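Local structure of aminotransferase, class III (6IO1) at residues B[127-139]-B[306-320]. The protein probably transfers amino groups between amines and carbonyl compounds with pyridoxal 5'-phosphate as cofactor, as an (S)-enantioselective omega-transaminase. Sequence-based numbering, arbitrary orientation.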
loop_
_atom_site.group_PDB
_atom_site.type_symbol
_atom_site.label_atom_id
_atom_site.label_comp_id
_atom_site.label_asym_id
_atom_site.label_seq_id
_atom_site.Cartn_x
_atom_site.Cartn_y
_atom_site.Cartn_z
ATOM N N THR B 127 8.547 -3.073 3.708
ATOM C CA THR B 127 9.741 -3.031 2.874
ATOM C C THR B 127 11.001 -2.957 3.726
ATOM O O THR B 127 11.986 -3.644 3.444
ATOM C CB THR B 127 9.668 -1.840 1.917
ATOM O OG1 THR B 127 8.526 -1.980 1.063
ATOM C CG2 THR B 127 10.925 -1.757 1.065
ATOM N N ALA B 128 10.982 -2.137 4.778
ATOM C CA ALA B 128 12.153 -2.003 5.641
ATOM C C ALA B 128 12.467 -3.305 6.368
ATOM O O ALA B 128 13.634 -3.703 6.468
ATOM C CB ALA B 128 11.939 -0.871 6.644
ATOM N N ILE B 129 11.438 -3.978 6.893
ATOM C CA ILE B 129 11.657 -5.242 7.594
ATOM C C ILE B 129 12.235 -6.282 6.641
ATOM O O ILE B 129 13.210 -6.982 6.962
ATOM C CB ILE B 129 10.343 -5.729 8.235
ATOM C CG1 ILE B 129 9.945 -4.816 9.396
ATOM C CG2 ILE B 129 10.474 -7.172 8.700
ATOM C CD1 ILE B 129 8.536 -5.044 9.898
ATOM N N LYS B 130 11.646 -6.388 5.446
ATOM C CA LYS B 130 12.144 -7.343 4.463
ATOM C C LYS B 130 13.565 -7.002 4.034
ATOM O O LYS B 130 14.384 -7.899 3.821
ATOM C CB LYS B 130 11.208 -7.391 3.255
ATOM C CG LYS B 130 9.821 -7.924 3.581
ATOM C CD LYS B 130 8.935 -8.000 2.347
ATOM C CE LYS B 130 9.357 -9.137 1.431
ATOM N NZ LYS B 130 8.605 -9.125 0.146
ATOM N N ILE B 131 13.877 -5.710 3.905
ATOM C CA ILE B 131 15.224 -5.297 3.520
ATOM C C ILE B 131 16.230 -5.669 4.599
ATOM O O ILE B 131 17.334 -6.128 4.297
ATOM C CB ILE B 131 15.258 -3.791 3.202
ATOM C CG1 ILE B 131 14.667 -3.527 1.818
ATOM C CG2 ILE B 131 16.681 -3.255 3.270
ATOM C CD1 ILE B 131 14.627 -2.065 1.442
ATOM N N ALA B 132 15.877 -5.470 5.870
ATOM C CA ALA B 132 16.789 -5.840 6.950
ATOM C C ALA B 132 17.059 -7.342 6.949
ATOM O O ALA B 132 18.217 -7.788 7.032
ATOM C CB ALA B 132 16.216 -5.395 8.297
ATOM N N ARG B 133 15.993 -8.141 6.841
ATOM C CA ARG B 133 16.169 -9.591 6.833
ATOM C C ARG B 133 16.967 -10.045 5.614
ATOM O O ARG B 133 17.850 -10.903 5.725
ATOM C CB ARG B 133 14.807 -10.282 6.899
ATOM C CG ARG B 133 14.127 -10.103 8.249
ATOM C CD ARG B 133 12.682 -10.565 8.246
ATOM N NE ARG B 133 12.200 -10.796 9.605
ATOM C CZ ARG B 133 10.926 -10.995 9.928
ATOM N NH1 ARG B 133 9.991 -10.979 8.990
ATOM N NH2 ARG B 133 10.587 -11.197 11.194
ATOM N N TYR B 134 16.677 -9.472 4.443
ATOM C CA TYR B 134 17.411 -9.803 3.225
ATOM C C TYR B 134 18.872 -9.381 3.324
ATOM O O TYR B 134 19.759 -10.058 2.794
ATOM C CB TYR B 134 16.730 -9.133 2.032
ATOM C CG TYR B 134 17.352 -9.415 0.686
ATOM C CD1 TYR B 134 17.539 -10.716 0.239
ATOM C CD2 TYR B 134 17.735 -8.374 -0.148
ATOM C CE1 TYR B 134 18.101 -10.971 -0.998
ATOM C CE2 TYR B 134 18.295 -8.618 -1.385
ATOM C CZ TYR B 134 18.476 -9.917 -1.806
ATOM O OH TYR B 134 19.037 -10.160 -3.039
ATOM N N TYR B 135 19.137 -8.251 3.981
ATOM C CA TYR B 135 20.504 -7.790 4.184
ATOM C C TYR B 135 21.292 -8.795 5.005
ATOM O O TYR B 135 22.415 -9.168 4.645
ATOM C CB TYR B 135 20.485 -6.417 4.864
ATOM C CG TYR B 135 21.804 -5.959 5.454
ATOM C CD1 TYR B 135 22.709 -5.231 4.694
ATOM C CD2 TYR B 135 22.130 -6.229 6.779
ATOM C CE1 TYR B 135 23.909 -4.799 5.230
ATOM C CE2 TYR B 135 23.329 -5.804 7.323
ATOM C CZ TYR B 135 24.214 -5.089 6.544
ATOM O OH TYR B 135 25.407 -4.662 7.080
ATOM N N TRP B 136 20.717 -9.245 6.122
ATOM C CA TRP B 136 21.406 -10.256 6.922
ATOM C C TRP B 136 21.534 -11.576 6.167
ATOM O O TRP B 136 22.531 -12.291 6.318
ATOM C CB TRP B 136 20.700 -10.447 8.261
ATOM C CG TRP B 136 20.924 -9.289 9.183
ATOM C CD1 TRP B 136 19.971 -8.485 9.730
ATOM C CD2 TRP B 136 22.187 -8.790 9.650
ATOM N NE1 TRP B 136 20.556 -7.522 10.516
ATOM C CE2 TRP B 136 21.916 -7.687 10.483
ATOM C CE3 TRP B 136 23.518 -9.171 9.449
ATOM C CZ2 TRP B 136 22.924 -6.962 11.114
ATOM C CZ3 TRP B 136 24.518 -8.448 10.076
ATOM C CH2 TRP B 136 24.216 -7.357 10.898
ATOM N N TRP B 137 20.532 -11.918 5.351
ATOM C CA TRP B 137 20.612 -13.129 4.536
ATOM C C TRP B 137 21.777 -13.061 3.555
ATOM O O TRP B 137 22.508 -14.043 3.376
ATOM C CB TRP B 137 19.290 -13.339 3.795
ATOM C CG TRP B 137 19.198 -14.619 3.011
ATOM C CD1 TRP B 137 18.926 -15.863 3.502
ATOM C CD2 TRP B 137 19.356 -14.773 1.594
ATOM N NE1 TRP B 137 18.914 -16.783 2.481
ATOM C CE2 TRP B 137 19.175 -16.139 1.300
ATOM C CE3 TRP B 137 19.637 -13.889 0.548
ATOM C CZ2 TRP B 137 19.267 -16.642 0.004
ATOM C CZ3 TRP B 137 19.728 -14.391 -0.739
ATOM C CH2 TRP B 137 19.543 -15.754 -1.000
ATOM N N LEU B 138 21.961 -11.908 2.907
ATOM C CA LEU B 138 23.076 -11.737 1.981
ATOM C C LEU B 138 24.418 -11.795 2.699
ATOM O O LEU B 138 25.431 -12.164 2.094
ATOM C CB LEU B 138 22.935 -10.411 1.234
ATOM C CG LEU B 138 21.857 -10.342 0.150
ATOM C CD1 LEU B 138 21.702 -8.917 -0.350
ATOM C CD2 LEU B 138 22.186 -11.282 -0.998
ATOM N N LYS B 139 24.448 -11.436 3.980
ATOM C CA LYS B 139 25.673 -11.463 4.766
ATOM C C LYS B 139 26.006 -12.851 5.294
ATOM O O LYS B 139 26.995 -12.998 6.021
ATOM C CB LYS B 139 25.568 -10.484 5.938
ATOM C CG LYS B 139 25.523 -9.019 5.535
ATOM C CD LYS B 139 26.849 -8.557 4.960
ATOM C CE LYS B 139 27.005 -7.051 5.096
ATOM N NZ LYS B 139 28.088 -6.522 4.223
ATOM N N GLU B 306 25.881 1.417 3.191
ATOM C CA GLU B 306 26.338 0.056 3.459
ATOM C C GLU B 306 25.275 -0.973 3.083
ATOM O O GLU B 306 25.567 -1.968 2.406
ATOM C CB GLU B 306 26.724 -0.075 4.934
ATOM C CG GLU B 306 26.556 -1.470 5.515
ATOM C CD GLU B 306 27.622 -2.435 5.041
ATOM O OE1 GLU B 306 28.654 -1.973 4.510
ATOM O OE2 GLU B 306 27.429 -3.657 5.204
ATOM N N ILE B 307 24.032 -0.746 3.514
ATOM C CA ILE B 307 22.945 -1.673 3.204
ATOM C C ILE B 307 22.719 -1.741 1.699
ATOM O O ILE B 307 22.546 -2.824 1.124
ATOM C CB ILE B 307 21.663 -1.265 3.953
ATOM C CG1 ILE B 307 21.824 -1.515 5.453
ATOM C CG2 ILE B 307 20.457 -2.014 3.406
ATOM C CD1 ILE B 307 20.638 -1.070 6.274
ATOM N N ALA B 308 22.703 -0.580 1.042
ATOM C CA ALA B 308 22.500 -0.545 -0.402
ATOM C C ALA B 308 23.632 -1.247 -1.138
ATOM O O ALA B 308 23.395 -1.943 -2.131
ATOM C CB ALA B 308 22.369 0.898 -0.878
ATOM N N GLU B 309 24.873 -1.055 -0.687
ATOM C CA GLU B 309 26.005 -1.733 -1.309
ATOM C C GLU B 309 25.886 -3.242 -1.156
ATOM O O GLU B 309 26.143 -3.997 -2.103
ATOM C CB GLU B 309 27.312 -1.231 -0.693
ATOM C CG GLU B 309 28.567 -1.727 -1.385
ATOM C CD GLU B 309 28.899 -0.927 -2.626
ATOM O OE1 GLU B 309 28.416 0.220 -2.744
ATOM O OE2 GLU B 309 29.647 -1.443 -3.483
ATOM N N THR B 310 25.477 -3.700 0.031
ATOM C CA THR B 310 25.273 -5.129 0.243
ATOM C C THR B 310 24.197 -5.669 -0.692
ATOM O O THR B 310 24.373 -6.721 -1.319
ATOM C CB THR B 310 24.902 -5.398 1.703
ATOM O OG1 THR B 310 26.001 -5.040 2.550
ATOM C CG2 THR B 310 24.570 -6.870 1.907
ATOM N N LEU B 311 23.074 -4.954 -0.801
ATOM C CA LEU B 311 22.000 -5.392 -1.688
ATOM C C LEU B 311 22.457 -5.427 -3.142
ATOM O O LEU B 311 22.152 -6.377 -3.874
ATOM C CB LEU B 311 20.781 -4.479 -1.537
ATOM C CG LEU B 311 20.041 -4.418 -0.197
ATOM C CD1 LEU B 311 18.566 -4.123 -0.426
ATOM C CD2 LEU B 311 20.212 -5.699 0.607
ATOM N N ALA B 312 23.187 -4.401 -3.581
ATOM C CA ALA B 312 23.633 -4.299 -4.963
ATOM C C ALA B 312 24.837 -5.179 -5.272
ATOM O O ALA B 312 25.245 -5.248 -6.437
ATOM C CB ALA B 312 23.963 -2.843 -5.301
ATOM N N SER B 313 25.412 -5.846 -4.273
ATOM C CA SER B 313 26.535 -6.739 -4.530
ATOM C C SER B 313 26.101 -8.104 -5.051
ATOM O O SER B 313 26.956 -8.873 -5.504
ATOM C CB SER B 313 27.368 -6.918 -3.258
ATOM O OG SER B 313 26.732 -7.804 -2.353
ATOM N N ALA B 314 24.809 -8.422 -5.002
ATOM C CA ALA B 314 24.310 -9.712 -5.458
ATOM C C ALA B 314 23.843 -9.612 -6.906
ATOM O O ALA B 314 23.006 -8.767 -7.239
ATOM C CB ALA B 314 23.166 -10.193 -4.564
ATOM N N ASP B 315 24.381 -10.485 -7.760
ATOM C CA ASP B 315 23.995 -10.537 -9.170
ATOM C C ASP B 315 22.716 -11.365 -9.303
ATOM O O ASP B 315 22.703 -12.499 -9.787
ATOM C CB ASP B 315 25.127 -11.105 -10.015
ATOM C CG ASP B 315 24.834 -11.046 -11.503
ATOM O OD1 ASP B 315 23.845 -10.390 -11.895
ATOM O OD2 ASP B 315 25.595 -11.657 -12.283
ATOM N N ARG B 316 21.619 -10.762 -8.854
ATOM C CA ARG B 316 20.313 -11.402 -8.873
ATOM C C ARG B 316 19.251 -10.316 -8.826
ATOM O O ARG B 316 19.533 -9.162 -8.492
ATOM C CB ARG B 316 20.144 -12.367 -7.697
ATOM C CG ARG B 316 20.026 -11.661 -6.357
ATOM C CD ARG B 316 20.306 -12.598 -5.193
ATOM N NE ARG B 316 19.263 -13.608 -5.026
ATOM C CZ ARG B 316 18.042 -13.358 -4.563
ATOM N NH1 ARG B 316 17.164 -14.345 -4.446
ATOM N NH2 ARG B 316 17.694 -12.125 -4.215
ATOM N N VAL B 317 18.027 -10.696 -9.169
ATOM C CA VAL B 317 16.909 -9.763 -9.115
ATOM C C VAL B 317 16.459 -9.608 -7.670
ATOM O O VAL B 317 16.329 -10.593 -6.933
ATOM C CB VAL B 317 15.754 -10.250 -10.009
ATOM C CG1 VAL B 317 14.551 -9.326 -9.879
ATOM C CG2 VAL B 317 16.205 -10.346 -11.458
ATOM N N PHE B 318 16.224 -8.365 -7.258
ATOM C CA PHE B 318 15.681 -8.089 -5.932
ATOM C C PHE B 318 14.183 -8.358 -5.983
ATOM O O PHE B 318 13.419 -7.559 -6.534
ATOM C CB PHE B 318 15.985 -6.649 -5.526
ATOM C CG PHE B 318 15.472 -6.274 -4.165
ATOM C CD1 PHE B 318 15.732 -7.073 -3.066
ATOM C CD2 PHE B 318 14.741 -5.112 -3.983
ATOM C CE1 PHE B 318 15.264 -6.726 -1.812
ATOM C CE2 PHE B 318 14.270 -4.759 -2.732
ATOM C CZ PHE B 318 14.533 -5.568 -1.645
ATOM N N MET B 319 13.758 -9.480 -5.404
ATOM C CA MET B 319 12.386 -9.964 -5.561
ATOM C C MET B 319 11.457 -9.335 -4.521
ATOM O O MET B 319 10.845 -10.010 -3.694
ATOM C CB MET B 319 12.357 -11.487 -5.485
ATOM C CG MET B 319 13.136 -12.178 -6.593
ATOM S SD MET B 319 12.496 -11.813 -8.241
ATOM C CE MET B 319 10.896 -12.613 -8.171
ATOM N N HIS B 320 11.354 -8.009 -4.580
ATOM C CA HIS B 320 10.428 -7.285 -3.723
ATOM C C HIS B 320 10.017 -5.991 -4.407
ATOM O O HIS B 320 10.845 -5.318 -5.025
ATOM C CB HIS B 320 11.047 -6.979 -2.356
ATOM C CG HIS B 320 10.261 -5.995 -1.545
ATOM N ND1 HIS B 320 9.243 -6.374 -0.699
ATOM C CD2 HIS B 320 10.341 -4.646 -1.457
ATOM C CE1 HIS B 320 8.731 -5.303 -0.121
ATOM N NE2 HIS B 320 9.379 -4.240 -0.565
HETATM O O HOH W 1 9.019 -10.879 -1.994
HETATM O O HOH W 2 19.678 -7.794 -4.227
#
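With CG turned anti to the backbone N in both tyrosines (chi1 -178° in Tyr134, 165° in Tyr135), one helix sends neighbouring rings to two different targets, the loop carrying Arg316 and Phe318 and the helix holding Glu306 and Thr310. Tyr135 lies as a knob among Glu306, Ile307, Thr310 and Leu311, with Ile307 CG1 over one ring face. Its OH gives a 2.9 Å hydrogen bond to the anti lone pair of Glu306 OE2, while Lys139 NZ, in a salt bridge with Glu306, donates to the syn lone pair of OE2 at 3.1 Å, so that two donors share one carboxylate oxygen. Leu311 returns the knob, its CD2 3.7 Å from both Tyr134 CD2 and Leu138 CD1. The helical segments 127-138 and 306-312 cross at 61° beside the mixed sheet of the PLP-binding large domain characteristic of fold-type I aminotransferases. Beyond the second helix, Arg316 NH2 donates to Tyr134 OH at 2.7 Å, tilted from the guanidinium plane, and Trp137 CZ3 lies over that group's face. The imidazole of His320 is gripped at both ring nitrogens by partners close to its plane: NE2 donates to Thr127 OG1, itself bonded to Glu123 O, and ND1 accepts from Lys130 NZ, each at 2.9 Å. Replacing His320 by an alanine would probably leave Thr127 OG1 without its imidazole donor and Lys130 NZ without this acceptor, though Lys130 NZ also reaches Ile157 O of the second subunit.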